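Local coordinates for Esterase/lipase (Lactobacillus rhamnosus, PDB 4N5H), which probably acts as an alpha/beta-hydrolase-fold esterase, hydrolysing carboxylic esters and perhaps also transferring acyl groups, at residues I116-F120 with L154-Q159; N176-V180 with T300-S305; L232-M236 with V261-T265. The protein carries 1 engineered substitution. One frame throughout, in Å; residues are numbered along the deposited sequence.

Contact 1: I116-F120 with L154-Q159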
loop_
_atom_site.group_PDB
_atom_site.type_symbol
_atom_site.label_atom_id
_atom_site.label_comp_id
_atom_site.label_asym_id
_atom_site.label_seq_id
_atom_site.Cartn_x
_atom_site.Cartn_y
_atom_site.Cartn_z
ATOM N N ILE A 116 23.713 -22.403 -12.262
ATOM C CA ILE A 116 23.420 -23.799 -11.995
ATOM C C ILE A 116 23.821 -24.221 -10.603
ATOM O O ILE A 116 23.059 -24.879 -9.899
ATOM C CB ILE A 116 24.072 -24.712 -13.079
ATOM C CG1 ILE A 116 23.405 -24.436 -14.478
ATOM C CG2 ILE A 116 24.044 -26.152 -12.588
ATOM C CD1 ILE A 116 21.986 -25.011 -14.629
ATOM N N GLN A 117 24.953 -23.718 -10.127
ATOM C CA GLN A 117 25.401 -24.020 -8.757
ATOM C C GLN A 117 24.434 -23.427 -7.735
ATOM O O GLN A 117 24.092 -24.107 -6.744
ATOM C CB GLN A 117 26.814 -23.531 -8.532
ATOM C CG GLN A 117 27.803 -24.416 -9.236
ATOM C CD GLN A 117 29.292 -23.949 -9.055
ATOM O OE1 GLN A 117 29.574 -22.882 -8.526
ATOM N NE2 GLN A 117 30.224 -24.780 -9.483
ATOM N N ASP A 118 23.983 -22.196 -8.004
ATOM C CA ASP A 118 22.987 -21.570 -7.089
ATOM C C ASP A 118 21.715 -22.377 -7.040
ATOM O O ASP A 118 21.185 -22.690 -5.966
ATOM C CB ASP A 118 22.661 -20.146 -7.519
ATOM C CG ASP A 118 23.813 -19.167 -7.266
ATOM O OD1 ASP A 118 24.802 -19.531 -6.552
ATOM O OD2 ASP A 118 23.738 -18.024 -7.774
ATOM N N ILE A 119 21.234 -22.772 -8.208
ATOM C CA ILE A 119 19.991 -23.618 -8.220
ATOM C C ILE A 119 20.158 -24.925 -7.492
ATOM O O ILE A 119 19.322 -25.294 -6.651
ATOM C CB ILE A 119 19.432 -23.775 -9.666
ATOM C CG1 ILE A 119 19.049 -22.470 -10.304
ATOM C CG2 ILE A 119 18.306 -24.724 -9.705
ATOM C CD1 ILE A 119 18.867 -22.444 -11.816
ATOM N N PHE A 120 21.281 -25.642 -7.730
ATOM C CA PHE A 120 21.501 -26.893 -7.017
ATOM C C PHE A 120 21.660 -26.671 -5.502
ATOM O O PHE A 120 21.214 -27.487 -4.707
ATOM C CB PHE A 120 22.719 -27.638 -7.579
ATOM C CG PHE A 120 22.355 -28.620 -8.626
ATOM C CD1 PHE A 120 22.237 -28.164 -9.960
ATOM C CD2 PHE A 120 22.066 -29.931 -8.306
ATOM C CE1 PHE A 120 21.852 -29.037 -10.940
ATOM C CE2 PHE A 120 21.679 -30.836 -9.280
ATOM C CZ PHE A 120 21.504 -30.368 -10.567
ATOM N N LEU A 154 18.259 -27.908 -18.136
ATOM C CA LEU A 154 19.672 -28.325 -17.796
ATOM C C LEU A 154 19.795 -28.991 -16.459
ATOM O O LEU A 154 20.473 -30.044 -16.322
ATOM C CB LEU A 154 20.609 -27.122 -17.899
ATOM C CG LEU A 154 21.362 -26.930 -19.194
ATOM C CD1 LEU A 154 20.437 -26.793 -20.412
ATOM C CD2 LEU A 154 22.359 -25.768 -19.174
ATOM N N VAL A 155 19.143 -28.465 -15.417
ATOM C CA VAL A 155 19.178 -29.035 -14.092
ATOM C C VAL A 155 18.640 -30.491 -14.128
ATOM O O VAL A 155 19.207 -31.384 -13.567
ATOM C CB VAL A 155 18.288 -28.164 -13.132
ATOM C CG1 VAL A 155 17.909 -28.914 -11.851
ATOM C CG2 VAL A 155 18.972 -26.889 -12.793
ATOM N N ALA A 156 17.563 -30.725 -14.912
ATOM C CA ALA A 156 16.961 -32.065 -15.040
ATOM C C ALA A 156 17.994 -33.072 -15.603
ATOM O O ALA A 156 18.060 -34.186 -15.090
ATOM C CB ALA A 156 15.767 -32.030 -15.953
ATOM N N CYS A 157 18.797 -32.648 -16.533
ATOM C CA CYS A 157 19.828 -33.528 -17.104
ATOM C C CYS A 157 21.008 -33.717 -16.176
ATOM O O CYS A 157 21.513 -34.847 -15.967
ATOM C CB CYS A 157 20.333 -32.935 -18.396
ATOM S SG CYS A 157 19.096 -32.927 -19.733
ATOM N N ILE A 158 21.444 -32.613 -15.590
ATOM C CA ILE A 158 22.601 -32.650 -14.674
ATOM C C ILE A 158 22.322 -33.549 -13.508
ATOM O O ILE A 158 23.191 -34.318 -13.084
ATOM C CB ILE A 158 23.045 -31.249 -14.236
ATOM C CG1 ILE A 158 23.494 -30.418 -15.431
ATOM C CG2 ILE A 158 24.141 -31.310 -13.170
ATOM C CD1 ILE A 158 23.471 -28.934 -15.202
ATOM N N GLN A 159 21.129 -33.521 -12.950
ATOM C CA GLN A 159 20.794 -34.354 -11.845
ATOM C C GLN A 159 20.935 -35.858 -12.168
ATOM O O GLN A 159 21.092 -36.641 -11.236
ATOM C CB GLN A 159 19.381 -33.989 -11.364
ATOM C CG GLN A 159 18.750 -34.934 -10.367
ATOM C CD GLN A 159 19.401 -34.950 -8.991
ATOM O OE1 GLN A 159 20.223 -34.108 -8.681
ATOM N NE2 GLN A 159 18.977 -35.883 -8.153
#

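Contact 2: N176-V180 with T300-S305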
loop_
_atom_site.group_PDB
_atom_site.type_symbol
_atom_site.label_atom_id
_atom_site.label_comp_id
_atom_site.label_asym_id
_atom_site.label_seq_id
_atom_site.Cartn_x
_atom_site.Cartn_y
_atom_site.Cartn_z
ATOM N N ASN A 176 14.292 -36.877 -6.664
ATOM C CA ASN A 176 14.242 -36.931 -8.131
ATOM C C ASN A 176 13.113 -35.985 -8.549
ATOM O O ASN A 176 12.263 -35.651 -7.731
ATOM C CB ASN A 176 13.822 -38.335 -8.599
ATOM C CG ASN A 176 14.731 -39.488 -8.071
ATOM O OD1 ASN A 176 15.936 -39.515 -8.310
ATOM N ND2 ASN A 176 14.102 -40.473 -7.356
ATOM N N PHE A 177 13.023 -35.685 -9.817
ATOM C CA PHE A 177 11.918 -34.910 -10.398
ATOM C C PHE A 177 10.889 -35.845 -11.003
ATOM O O PHE A 177 11.253 -36.735 -11.845
ATOM C CB PHE A 177 12.435 -33.954 -11.460
ATOM C CG PHE A 177 13.583 -33.119 -10.997
ATOM C CD1 PHE A 177 14.780 -33.119 -11.662
ATOM C CD2 PHE A 177 13.435 -32.353 -9.855
ATOM C CE1 PHE A 177 15.861 -32.349 -11.188
ATOM C CE2 PHE A 177 14.485 -31.562 -9.419
ATOM C CZ PHE A 177 15.706 -31.584 -10.051
ATOM N N THR A 178 9.654 -35.729 -10.557
ATOM C CA THR A 178 8.536 -36.478 -11.076
ATOM C C THR A 178 8.124 -36.025 -12.494
ATOM O O THR A 178 7.787 -36.839 -13.368
ATOM C CB THR A 178 7.346 -36.358 -10.094
ATOM O OG1 THR A 178 7.794 -36.745 -8.810
ATOM C CG2 THR A 178 6.171 -37.228 -10.508
ATOM N N LEU A 179 8.207 -34.722 -12.732
ATOM C CA LEU A 179 7.838 -34.116 -13.971
ATOM C C LEU A 179 8.665 -32.827 -14.086
ATOM O O LEU A 179 8.866 -32.173 -13.057
ATOM C CB LEU A 179 6.363 -33.727 -13.931
ATOM C CG LEU A 179 5.802 -32.969 -15.147
ATOM C CD1 LEU A 179 5.957 -33.676 -16.518
ATOM C CD2 LEU A 179 4.285 -32.673 -14.928
ATOM N N VAL A 180 9.062 -32.475 -15.272
ATOM C CA VAL A 180 9.729 -31.227 -15.556
ATOM C C VAL A 180 8.871 -30.481 -16.578
ATOM O O VAL A 180 8.713 -30.869 -17.740
ATOM C CB VAL A 180 11.113 -31.416 -16.079
ATOM C CG1 VAL A 180 11.778 -30.105 -16.295
ATOM C CG2 VAL A 180 11.970 -32.233 -15.146
ATOM N N THR A 300 -1.198 -33.326 -14.516
ATOM C CA THR A 300 -0.245 -34.204 -15.117
ATOM C C THR A 300 0.694 -34.692 -14.022
ATOM O O THR A 300 1.035 -35.923 -13.941
ATOM C CB THR A 300 0.499 -33.472 -16.217
ATOM O OG1 THR A 300 -0.450 -33.040 -17.185
ATOM C CG2 THR A 300 1.588 -34.340 -16.897
ATOM N N PHE A 301 1.157 -33.745 -13.203
ATOM C CA PHE A 301 2.051 -34.054 -12.068
ATOM C C PHE A 301 1.398 -35.073 -11.145
ATOM O O PHE A 301 2.011 -36.040 -10.733
ATOM C CB PHE A 301 2.370 -32.723 -11.331
ATOM C CG PHE A 301 3.108 -32.839 -10.036
ATOM C CD1 PHE A 301 4.124 -33.750 -9.858
ATOM C CD2 PHE A 301 2.880 -31.903 -9.025
ATOM C CE1 PHE A 301 4.840 -33.755 -8.683
ATOM C CE2 PHE A 301 3.617 -31.902 -7.822
ATOM C CZ PHE A 301 4.573 -32.872 -7.647
ATOM N N ASP A 302 0.179 -34.814 -10.801
ATOM C CA ASP A 302 -0.570 -35.688 -9.868
ATOM C C ASP A 302 -0.723 -37.077 -10.499
ATOM O O ASP A 302 -0.603 -38.074 -9.765
ATOM C CB ASP A 302 -1.981 -35.174 -9.635
ATOM C CG ASP A 302 -2.047 -33.897 -8.787
ATOM O OD1 ASP A 302 -1.037 -33.501 -8.159
ATOM O OD2 ASP A 302 -3.175 -33.419 -8.635
ATOM N N ALA A 303 -0.988 -37.149 -11.779
ATOM C CA ALA A 303 -1.158 -38.468 -12.414
ATOM C C ALA A 303 0.149 -39.290 -12.383
ATOM O O ALA A 303 0.141 -40.470 -12.065
ATOM C CB ALA A 303 -1.673 -38.322 -13.797
ATOM N N LEU A 304 1.294 -38.630 -12.648
ATOM C CA LEU A 304 2.594 -39.222 -12.629
ATOM C C LEU A 304 2.919 -39.622 -11.203
ATOM O O LEU A 304 3.550 -40.688 -11.021
ATOM C CB LEU A 304 3.632 -38.378 -13.224
ATOM C CG LEU A 304 3.539 -38.172 -14.696
ATOM C CD1 LEU A 304 4.334 -36.977 -15.229
ATOM C CD2 LEU A 304 4.001 -39.447 -15.425
ATOM N N SER A 305 2.508 -38.811 -10.195
ATOM C CA SER A 305 2.784 -39.092 -8.793
ATOM C C SER A 305 2.020 -40.367 -8.357
ATOM O O SER A 305 2.559 -41.154 -7.593
ATOM C CB SER A 305 2.381 -37.946 -7.907
ATOM O OG SER A 305 3.269 -36.841 -8.175
#

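Contact 3: L232-M236 with V261-T265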
loop_
_atom_site.group_PDB
_atom_site.type_symbol
_atom_site.label_atom_id
_atom_site.label_comp_id
_atom_site.label_asym_id
_atom_site.label_seq_id
_atom_site.Cartn_x
_atom_site.Cartn_y
_atom_site.Cartn_z
ATOM N N LEU A 232 15.739 -39.806 -18.460
ATOM C CA LEU A 232 15.177 -38.537 -17.907
ATOM C C LEU A 232 13.763 -38.751 -17.352
ATOM O O LEU A 232 13.002 -39.595 -17.790
ATOM C CB LEU A 232 15.218 -37.406 -18.987
ATOM C CG LEU A 232 16.605 -36.963 -19.395
ATOM C CD1 LEU A 232 16.537 -36.072 -20.590
ATOM C CD2 LEU A 232 17.423 -36.212 -18.277
ATOM N N PRO A 233 13.345 -37.824 -16.459
ATOM C CA PRO A 233 11.953 -37.785 -16.163
ATOM C C PRO A 233 11.124 -37.381 -17.383
ATOM O O PRO A 233 11.644 -36.791 -18.362
ATOM C CB PRO A 233 11.867 -36.670 -15.059
ATOM C CG PRO A 233 13.093 -35.922 -15.175
ATOM C CD PRO A 233 14.117 -36.719 -15.887
ATOM N N PRO A 234 9.812 -37.502 -17.236
ATOM C CA PRO A 234 8.927 -36.937 -18.246
ATOM C C PRO A 234 8.899 -35.383 -18.177
ATOM O O PRO A 234 9.179 -34.827 -17.114
ATOM C CB PRO A 234 7.560 -37.460 -17.900
ATOM C CG PRO A 234 7.761 -38.258 -16.686
ATOM C CD PRO A 234 9.099 -38.087 -16.126
ATOM N N PHE A 235 8.718 -34.798 -19.352
ATOM C CA PHE A 235 8.650 -33.355 -19.566
ATOM C C PHE A 235 7.255 -32.961 -19.965
ATOM O O PHE A 235 6.439 -33.759 -20.505
ATOM C CB PHE A 235 9.585 -32.867 -20.612
ATOM C CG PHE A 235 11.042 -32.812 -20.140
ATOM C CD1 PHE A 235 11.781 -33.962 -19.923
ATOM C CD2 PHE A 235 11.683 -31.588 -19.893
ATOM C CE1 PHE A 235 13.108 -33.891 -19.481
ATOM C CE2 PHE A 235 12.986 -31.559 -19.505
ATOM C CZ PHE A 235 13.702 -32.678 -19.248
ATOM N N MET A 236 6.927 -31.683 -19.693
ATOM C CA MET A 236 5.678 -31.090 -20.236
ATOM C C MET A 236 6.024 -29.739 -20.828
ATOM O O MET A 236 6.672 -28.885 -20.124
ATOM C CB MET A 236 4.637 -30.942 -19.158
ATOM C CG MET A 236 3.332 -30.353 -19.636
ATOM S SD MET A 236 2.145 -30.182 -18.312
ATOM C CE MET A 236 0.751 -29.480 -19.228
ATOM N N VAL A 261 12.681 -38.637 -25.528
ATOM C CA VAL A 261 12.169 -38.049 -24.279
ATOM C C VAL A 261 10.697 -38.312 -24.169
ATOM O O VAL A 261 9.981 -38.139 -25.190
ATOM C CB VAL A 261 12.492 -36.519 -24.299
ATOM C CG1 VAL A 261 11.935 -35.839 -23.073
ATOM C CG2 VAL A 261 13.996 -36.307 -24.342
ATOM N N THR A 262 10.236 -38.671 -22.984
ATOM C CA THR A 262 8.814 -38.817 -22.664
ATOM C C THR A 262 8.256 -37.415 -22.417
ATOM O O THR A 262 8.787 -36.737 -21.538
ATOM C CB THR A 262 8.557 -39.723 -21.489
ATOM O OG1 THR A 262 9.098 -41.008 -21.841
ATOM C CG2 THR A 262 7.112 -39.835 -21.236
ATOM N N TYR A 263 7.259 -37.022 -23.202
ATOM C CA TYR A 263 6.668 -35.664 -22.998
ATOM C C TYR A 263 5.224 -35.577 -23.359
ATOM O O TYR A 263 4.700 -36.379 -24.150
ATOM C CB TYR A 263 7.509 -34.600 -23.705
ATOM C CG TYR A 263 7.389 -34.611 -25.176
ATOM C CD1 TYR A 263 6.420 -33.867 -25.820
ATOM C CD2 TYR A 263 8.221 -35.439 -25.968
ATOM C CE1 TYR A 263 6.323 -33.900 -27.195
ATOM C CE2 TYR A 263 8.116 -35.475 -27.338
ATOM C CZ TYR A 263 7.194 -34.708 -27.959
ATOM O OH TYR A 263 7.014 -34.686 -29.345
ATOM N N THR A 264 4.558 -34.551 -22.789
ATOM C CA THR A 264 3.269 -34.058 -23.252
ATOM C C THR A 264 3.380 -32.566 -23.493
ATOM O O THR A 264 4.398 -31.921 -23.150
ATOM C CB THR A 264 2.187 -34.335 -22.213
ATOM O OG1 THR A 264 2.524 -33.698 -20.909
ATOM C CG2 THR A 264 1.997 -35.836 -21.960
ATOM N N THR A 265 2.366 -31.990 -24.129
ATOM C CA THR A 265 2.377 -30.600 -24.482
ATOM C C THR A 265 1.090 -29.946 -24.106
ATOM O O THR A 265 0.046 -30.582 -24.042
ATOM C CB THR A 265 2.621 -30.343 -25.963
ATOM O OG1 THR A 265 1.489 -30.903 -26.710
ATOM C CG2 THR A 265 3.909 -30.950 -26.457
HETATM O O HOH W 1 11.936 -38.550 -20.595
HETATM O O HOH W 2 4.326 -35.171 -19.376
#

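Contact 1: I116-F120 with L154-Q159
Two helices, 112-129 and 147-158, pack across each other here, with I116, I119 and F120 of the first facing V155 and I158 of the second. The short axes pass 11.1 Å apart at a signed crossing angle of -71°, a separation filled mainly by side chains; no hydrogen bond joins the segments. At the N-terminal end of 116-120, I116 divides its branches. Its CG2 meets the end of I158 tip to tip, CD1 of I158 lying 3.9 Å from CG2 of I116. The other branch sends CD1 of I116 past V155 in the opposite sense, 4.0 Å from CG2 of V155, and also toward CB of L154. That same V155 methyl is shared with the next helical turn, CG2 of I119 standing 3.8 Å from CG2 of V155. In the alpha/beta-hydrolase fold, the helix holding V155 is the one that follows the nucleophile elbow; here G144, S146 and G148 probably form that elbow, and the side chain of I119 lies near it without touching. F120 closes the other end. Its ring reaches between V155 and I158, with CZ of F120 3.8 Å from CG2 of I158 in an oblique approach. At the ring edge, near its plane, OE1 of Q159 comes within 3.6 Å of CE2 of F120, the amide and ring planes being 26° apart. CG of Q159 stands anti to the backbone N (chi1 169°) and the chain bends at chi2, which brings OE1 to that edge, while NE2 hydrogen-bonds to the carbonyl of V173. Beyond I116 and I158, F168 of helix 162-168 touches both.

Contact 2: N176-V180 with T300-S305
T178 and L179, where the chain enters strand 179-183, rest on one side of helix 288-311 through T300, F301, L304 and S305. The F301 ring meets T178 at its edge, near the ring plane, with CE1 of F301 3.9 Å from CB of T178. The T178 methyl reaches the next helical turn: CG2 of T178 is 3.7 Å from OG of S305 and also touches CB of L304. L179 forks over two turns of the helix: CD2 of L179 lies 3.7 Å from CG2 of T300, while CD1 of L179 is 3.9 Å from CD1 of L304, the two leucine side chains crossing at about a right angle. Further out, OG of S305 donates to O of F301 (3.0 Å) from 42° above the carbonyl plane, and that oxygen also accepts the backbone N of S305. CG of F301 lies anti to its N (chi1 172°), which turns the ring toward T178 and into touch with L141 of strand 140-145. Replacing F301 with an alanine would probably open a gap beside T178 and L141. OG1 of T178 is hydrogen-bonded to N of V140; what crosses between this inner strand's start and the helix is van der Waals contact, mostly of methyls, without a hydrogen bond.

Contact 3: L232-M236 with V261-T265
F235 and Y263 send their side chains to one face of two parallel neighbouring strands, M236 and T264 to the other. On the first face, CB of F235 is 4.1 Å from CB of Y263, but the rings diverge. The F235 ring instead runs obliquely to V261, with CD1 of F235 3.7 Å from CG1 of V261, and both aromatic rings meet F256 of helix 246-258, the helix linking these strands in a beta-alpha-beta unit. On the second face the extended M236 chain passes T264, CG of M236 lying 3.7 Å from OG1 of T264; beyond it, M236 packs on M297 of helix 288-311. OG1 of T264 sits between the backbone N and carbonyl carbon (chi1 58°), a setting from which it also bonds water 2. The backbone ladder fixes this register: N of F235 donates to O of T262 over 2.9 Å at a fairly straight 167°, and N of T264 donates to O of F235 over 3.1 Å. Before these rungs, water 1 takes the place of a direct bond, accepting from N of T262 and donating to O of P233. Water 2 instead adds a second donor (2.8 Å) to O of F235, already in the ladder, and ties it to the T264 hydroxyl.

Contacts 2 and 3 meet within one sheet, their centres about 10 Å apart: V180 O lies 2.8 Å from M236 N and V180 N 3.0 Å from P234 O, both probable hydrogen bonds between strands 179-183 and 235-240. Helix 288-311 spans both, touching L179 and M236. Contact 1, with its centre about 18 Å from that of contact 2 and 17 Å from that of contact 3, lies against the sheet's other face, the one that bears F235, since CB of A156 packs 3.9 Å from CZ of F235 and V155 touches F177. The helix carrying A156 follows S146, the probable nucleophile of a triad with H278 and D243. The calcium ion is remote, about 11 Å from the S305 side chain.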